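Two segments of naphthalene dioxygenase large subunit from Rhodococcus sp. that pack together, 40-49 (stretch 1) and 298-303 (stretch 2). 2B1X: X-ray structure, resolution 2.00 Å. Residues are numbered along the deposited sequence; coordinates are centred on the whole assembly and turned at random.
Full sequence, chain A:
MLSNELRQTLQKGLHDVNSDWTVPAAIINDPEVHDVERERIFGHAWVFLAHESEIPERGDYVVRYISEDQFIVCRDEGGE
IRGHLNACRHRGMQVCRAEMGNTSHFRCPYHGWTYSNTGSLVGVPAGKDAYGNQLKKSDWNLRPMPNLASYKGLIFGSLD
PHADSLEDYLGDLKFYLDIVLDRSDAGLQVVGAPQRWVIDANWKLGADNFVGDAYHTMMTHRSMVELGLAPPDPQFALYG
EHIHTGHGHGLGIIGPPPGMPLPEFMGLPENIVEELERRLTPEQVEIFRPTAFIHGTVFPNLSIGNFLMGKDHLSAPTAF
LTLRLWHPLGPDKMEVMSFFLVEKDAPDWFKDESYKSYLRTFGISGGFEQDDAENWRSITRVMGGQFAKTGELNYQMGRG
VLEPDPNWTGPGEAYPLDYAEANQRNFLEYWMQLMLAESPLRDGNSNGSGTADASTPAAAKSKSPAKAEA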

ATOM      1  N   ARG A  40       8.927  24.892  -6.464  1.00 13.60           N
ATOM      2  CA  ARG A  40       9.985  25.878  -6.366  1.00 13.65           C
ATOM      3  C   ARG A  40      11.321  25.362  -6.837  1.00 13.46           C
ATOM      4  O   ARG A  40      12.115  26.148  -7.365  1.00 13.30           O
ATOM      5  CB  ARG A  40      10.064  26.477  -4.973  1.00 14.13           C
ATOM      6  CG  ARG A  40       8.822  27.268  -4.697  1.00 15.29           C
ATOM      7  CD  ARG A  40       8.971  28.437  -3.821  1.00 20.35           C
ATOM      8  NE  ARG A  40       7.685  29.125  -3.692  1.00 23.03           N
ATOM      9  CZ  ARG A  40       7.416  30.074  -2.804  1.00 23.68           C
ATOM     10  NH1 ARG A  40       8.356  30.474  -1.931  1.00 21.37           N
ATOM     11  NH2 ARG A  40       6.200  30.617  -2.809  1.00 25.07           N
ATOM     12  N   ILE A  41      11.564  24.055  -6.692  1.00 12.21           N
ATOM     13  CA  ILE A  41      12.759  23.469  -7.313  1.00 12.85           C
ATOM     14  C   ILE A  41      12.454  22.853  -8.674  1.00 12.37           C
ATOM     15  O   ILE A  41      12.986  23.308  -9.656  1.00 11.18           O
ATOM     16  CB  ILE A  41      13.485  22.440  -6.380  1.00 12.85           C
ATOM     17  CG1 ILE A  41      14.482  23.170  -5.467  1.00 13.71           C
ATOM     18  CG2 ILE A  41      14.266  21.457  -7.181  1.00 13.47           C
ATOM     19  CD1 ILE A  41      13.867  23.845  -4.310  1.00 12.88           C
ATOM     20  N   PHE A  42      11.562  21.859  -8.718  1.00 12.30           N
ATOM     21  CA  PHE A  42      11.367  21.061  -9.929  1.00 12.57           C
ATOM     22  C   PHE A  42      10.572  21.768 -11.012  1.00 12.70           C
ATOM     23  O   PHE A  42      10.656  21.402 -12.192  1.00 12.86           O
ATOM     24  CB  PHE A  42      10.863  19.638  -9.598  1.00 11.78           C
ATOM     25  CG  PHE A  42      11.887  18.811  -8.849  1.00 12.55           C
ATOM     26  CD1 PHE A  42      11.752  18.584  -7.466  1.00 11.22           C
ATOM     27  CD2 PHE A  42      13.015  18.320  -9.496  1.00 11.09           C
ATOM     28  CE1 PHE A  42      12.694  17.892  -6.770  1.00 11.60           C
ATOM     29  CE2 PHE A  42      13.987  17.594  -8.804  1.00 10.23           C
ATOM     30  CZ  PHE A  42      13.841  17.373  -7.442  1.00 10.98           C
ATOM     31  N   GLY A  43       9.834  22.805 -10.622  1.00 12.95           N
ATOM     32  CA  GLY A  43       9.187  23.662 -11.592  1.00 13.33           C
ATOM     33  C   GLY A  43      10.059  24.780 -12.149  1.00 14.37           C
ATOM     34  O   GLY A  43       9.629  25.496 -13.058  1.00 14.63           O
ATOM     35  N   HIS A  44      11.294  24.920 -11.652  1.00 14.47           N
ATOM     36  CA  HIS A  44      12.158  25.987 -12.144  1.00 14.70           C
ATOM     37  C   HIS A  44      13.520  25.518 -12.649  1.00 14.61           C
ATOM     38  O   HIS A  44      13.989  25.987 -13.665  1.00 15.56           O
ATOM     39  CB  HIS A  44      12.309  27.062 -11.075  1.00 14.88           C
ATOM     40  CG  HIS A  44      11.066  27.867 -10.879  1.00 15.69           C
ATOM     41  ND1 HIS A  44      10.050  27.483 -10.025  1.00 16.22           N
ATOM     42  CD2 HIS A  44      10.654  29.015 -11.464  1.00 15.56           C
ATOM     43  CE1 HIS A  44       9.070  28.368 -10.085  1.00 15.34           C
ATOM     44  NE2 HIS A  44       9.418  29.315 -10.942  1.00 17.44           N
ATOM     45  N   ALA A  45      14.129  24.568 -11.953  1.00 13.82           N
ATOM     46  CA  ALA A  45      15.482  24.134 -12.239  1.00 13.07           C
ATOM     47  C   ALA A  45      15.558  23.344 -13.528  1.00 13.01           C
ATOM     48  O   ALA A  45      14.537  22.905 -14.052  1.00 13.87           O
ATOM     49  CB  ALA A  45      16.007  23.287 -11.082  1.00 12.64           C
ATOM     50  N   TRP A  46      16.774  23.192 -14.055  1.00 12.21           N
ATOM     51  CA  TRP A  46      17.004  22.344 -15.210  1.00 11.52           C
ATOM     52  C   TRP A  46      17.210  20.923 -14.681  1.00 11.36           C
ATOM     53  O   TRP A  46      18.094  20.698 -13.846  1.00 11.74           O
ATOM     54  CB  TRP A  46      18.260  22.788 -15.968  1.00 10.71           C
ATOM     55  CG  TRP A  46      18.063  23.992 -16.822  1.00 11.14           C
ATOM     56  CD1 TRP A  46      18.274  25.288 -16.467  1.00 11.35           C
ATOM     57  CD2 TRP A  46      17.560  24.019 -18.159  1.00 11.15           C
ATOM     58  NE1 TRP A  46      17.966  26.130 -17.513  1.00 11.77           N
ATOM     59  CE2 TRP A  46      17.535  25.371 -18.570  1.00 12.61           C
ATOM     60  CE3 TRP A  46      17.159  23.027 -19.073  1.00 10.86           C
ATOM     61  CZ2 TRP A  46      17.135  25.758 -19.853  1.00 12.69           C
ATOM     62  CZ3 TRP A  46      16.754  23.408 -20.336  1.00 11.14           C
ATOM     63  CH2 TRP A  46      16.739  24.761 -20.719  1.00 12.37           C
ATOM     64  N   VAL A  47      16.460  19.976 -15.235  1.00 10.92           N
ATOM     65  CA  VAL A  47      16.461  18.577 -14.785  1.00 11.02           C
ATOM     66  C   VAL A  47      16.899  17.642 -15.931  1.00 11.84           C
ATOM     67  O   VAL A  47      16.459  17.790 -17.066  1.00 10.83           O
ATOM     68  CB  VAL A  47      15.048  18.173 -14.333  1.00 11.78           C
ATOM     69  CG1 VAL A  47      14.984  16.664 -13.961  1.00 10.39           C
ATOM     70  CG2 VAL A  47      14.549  19.130 -13.205  1.00 10.46           C
ATOM     71  N   PHE A  48      17.806  16.709 -15.629  1.00 11.02           N
ATOM     72  CA  PHE A  48      18.311  15.798 -16.639  1.00 11.59           C
ATOM     73  C   PHE A  48      17.202  14.794 -17.040  1.00 12.15           C
ATOM     74  O   PHE A  48      16.498  14.229 -16.176  1.00 11.23           O
ATOM     75  CB  PHE A  48      19.546  15.047 -16.116  1.00 11.63           C
ATOM     76  CG  PHE A  48      20.029  13.966 -17.053  1.00 12.27           C
ATOM     77  CD1 PHE A  48      20.785  14.278 -18.173  1.00 11.52           C
ATOM     78  CD2 PHE A  48      19.693  12.638 -16.817  1.00 13.17           C
ATOM     79  CE1 PHE A  48      21.210  13.269 -19.063  1.00 12.13           C
ATOM     80  CE2 PHE A  48      20.080  11.635 -17.682  1.00 12.42           C
ATOM     81  CZ  PHE A  48      20.870  11.936 -18.809  1.00 12.92           C
ATOM     82  N   LEU A  49      17.069  14.576 -18.349  1.00 12.09           N
ATOM     83  CA  LEU A  49      16.046  13.682 -18.899  1.00 12.87           C
ATOM     84  C   LEU A  49      16.626  12.430 -19.570  1.00 13.22           C
ATOM     85  O   LEU A  49      16.167  11.309 -19.338  1.00 13.89           O
ATOM     86  CB  LEU A  49      15.253  14.425 -19.963  1.00 12.58           C
ATOM     87  CG  LEU A  49      14.548  15.705 -19.465  1.00 13.96           C
ATOM     88  CD1 LEU A  49      13.932  16.481 -20.602  1.00 12.08           C
ATOM     89  CD2 LEU A  49      13.501  15.329 -18.455  1.00 12.47           C
ATOM     90  N   VAL A 298      24.963  17.674 -10.352  1.00 11.06           N
ATOM     91  CA  VAL A 298      24.385  18.791 -11.074  1.00 11.57           C
ATOM     92  C   VAL A 298      23.006  19.130 -10.457  1.00 10.99           C
ATOM     93  O   VAL A 298      22.039  18.374 -10.580  1.00 10.94           O
ATOM     94  CB  VAL A 298      24.216  18.458 -12.581  1.00 11.37           C
ATOM     95  CG1 VAL A 298      23.724  19.674 -13.336  1.00 10.72           C
ATOM     96  CG2 VAL A 298      25.554  17.970 -13.157  1.00 10.19           C
ATOM     97  N   PHE A 299      22.921  20.252  -9.772  1.00 10.82           N
ATOM     98  CA  PHE A 299      21.670  20.603  -9.102  1.00 10.56           C
ATOM     99  C   PHE A 299      20.496  20.580 -10.080  1.00 10.43           C
ATOM    100  O   PHE A 299      20.632  21.060 -11.203  1.00 10.59           O
ATOM    101  CB  PHE A 299      21.771  21.994  -8.500  1.00 10.29           C
ATOM    102  CG  PHE A 299      20.651  22.322  -7.596  1.00 10.15           C
ATOM    103  CD1 PHE A 299      20.767  22.122  -6.216  1.00  8.82           C
ATOM    104  CD2 PHE A 299      19.472  22.861  -8.112  1.00  9.27           C
ATOM    105  CE1 PHE A 299      19.711  22.429  -5.359  1.00  9.30           C
ATOM    106  CE2 PHE A 299      18.376  23.162  -7.253  1.00  8.77           C
ATOM    107  CZ  PHE A 299      18.505  22.945  -5.887  1.00  9.00           C
ATOM    108  N   PRO A 300      19.339  20.059  -9.671  1.00 10.37           N
ATOM    109  CA  PRO A 300      19.138  19.440  -8.347  1.00 10.37           C
ATOM    110  C   PRO A 300      19.559  17.974  -8.175  1.00 10.09           C
ATOM    111  O   PRO A 300      20.165  17.675  -7.126  1.00 10.30           O
ATOM    112  CB  PRO A 300      17.622  19.566  -8.120  1.00  9.84           C
ATOM    113  CG  PRO A 300      17.027  19.629  -9.557  1.00 11.20           C
ATOM    114  CD  PRO A 300      18.098  20.110 -10.480  1.00 10.02           C
ATOM    115  N   ASN A 301      19.237  17.089  -9.116  1.00  9.83           N
ATOM    116  CA  ASN A 301      19.147  15.656  -8.760  1.00  9.96           C
ATOM    117  C   ASN A 301      19.836  14.729  -9.771  1.00 10.22           C
ATOM    118  O   ASN A 301      19.478  13.563  -9.883  1.00 11.12           O
ATOM    119  CB  ASN A 301      17.677  15.231  -8.559  1.00  9.24           C
ATOM    120  CG  ASN A 301      16.885  15.204  -9.879  1.00  9.61           C
ATOM    121  OD1 ASN A 301      17.187  15.958 -10.795  1.00  9.74           O
ATOM    122  ND2 ASN A 301      15.900  14.317  -9.981  1.00  8.26           N
ATOM    123  N   LEU A 302      20.821  15.248 -10.508  1.00 10.52           N
ATOM    124  CA  LEU A 302      21.655  14.421 -11.370  1.00 10.54           C
ATOM    125  C   LEU A 302      23.023  14.298 -10.721  1.00 11.16           C
ATOM    126  O   LEU A 302      23.681  15.315 -10.484  1.00 11.01           O
ATOM    127  CB  LEU A 302      21.820  15.038 -12.781  1.00 10.61           C
ATOM    128  CG  LEU A 302      22.972  14.403 -13.634  1.00  9.84           C
ATOM    129  CD1 LEU A 302      22.587  12.979 -13.996  1.00 10.71           C
ATOM    130  CD2 LEU A 302      23.296  15.205 -14.873  1.00  9.27           C
ATOM    131  N   SER A 303      23.463  13.068 -10.442  1.00 11.24           N
ATOM    132  CA  SER A 303      24.799  12.881  -9.876  1.00 11.57           C
ATOM    133  C   SER A 303      25.667  12.051 -10.828  1.00 11.83           C
ATOM    134  O   SER A 303      25.147  11.300 -11.655  1.00 11.26           O
ATOM    135  CB  SER A 303      24.759  12.218  -8.487  1.00 10.68           C
ATOM    136  OG  SER A 303      24.070  13.017  -7.515  1.00 12.76           O
TER
HETATM  137  O   HOH W   1      20.137  18.721 -12.904  1.00 28.42           O
HETATM  138  O   HOH W   2      18.874  16.379 -13.034  1.00 17.60           O

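Segments far apart in sequence often pack through a mixture of apolar contact and trapped water, and these two stretches of the naphthalene dioxygenase large subunit, at least 253 residues apart where they touch, illustrate the principle. In stretch 1 the backbone makes a turn, in which the carbonyl O of Ile 41 accepts hydrogen bonds from His 44 N at 3.1 Å and Ala 45 N at 2.9 Å, before the chain extends into a strand that includes Val 47 to Leu 49. Stretch 2 closes on itself as well: Val 298 N donates to Leu 302 O at 2.7 Å, and Leu 302 N returns a weak bond to Val 298 O at 3.4 Å. The peptide bond before Pro 300 is cis, within this closed loop. The chains come near each other at Val 47 and Pro 300, whose CA atoms are 7.0 Å apart, and at Phe 48 and Leu 302, with CA atoms 6.4 Å apart. No direct hydrogen bond crosses between them.

Water does that work instead. Water 2 accepts from Phe 48 N at 2.8 Å and donates to Asn 301 OD1, also at 2.8 Å, so a strand amide is linked to a side-chain carbonyl across a gap too long for a direct hydrogen bond, Phe 48 N lying 4.9 Å from Asn 301 OD1. Water 1 lies between two carbonyls, within donating distance of both Trp 46 O, at 3.0 Å, and Phe 299 O, at 2.9 Å. The carbonyl oxygens themselves are 3.7 Å apart, Trp 46 O to Phe 299 O, and neither carries a proton to offer the other; a water can serve such a pair, although more acceptors lie within its reach than it has protons.

Around these polar links the side chains supply the apolar packing, and Pro 300 is its hub. Its CA-to-CB bond points toward stretch 1, and the residue gives up more surface than any other here, 66 Å² of the 391 Å² buried in all. Ile 41 CG2 meets Pro 300 CB at 4.0 Å, Phe 42 CE2 meets Pro 300 CG at 3.7 Å, and Ala 45 CB meets Pro 300 CD at 3.9 Å. The methyl of Ala 45 makes an apolar contact with the proline, and the adjoining backbone also comes close: Trp 46 O lies 3.4 Å from Pro 300 CD.

Two of the phenylalanine rings, those of Phe 42 and Phe 299, add to this packing; both side chains start sideways, yet their ends come nearer to the opposing stretch. The Phe 42 ring presents its edge to Asn 301, with CE2 3.9 Å from Asn 301 CG, while Phe 299 CZ approaches Ile 41 CG1 at 4.1 Å, again at the ring edge. Asn 301, with chi1 in p, is polar at both ends of its amide: OD1 binds water 2, and ND2 is satisfied elsewhere in the structure. Farther along, Phe 48 and Leu 302 point toward each other, and Phe 48 CB packs against Leu 302 CD2 at 4.0 Å, extending the buried apolar contact.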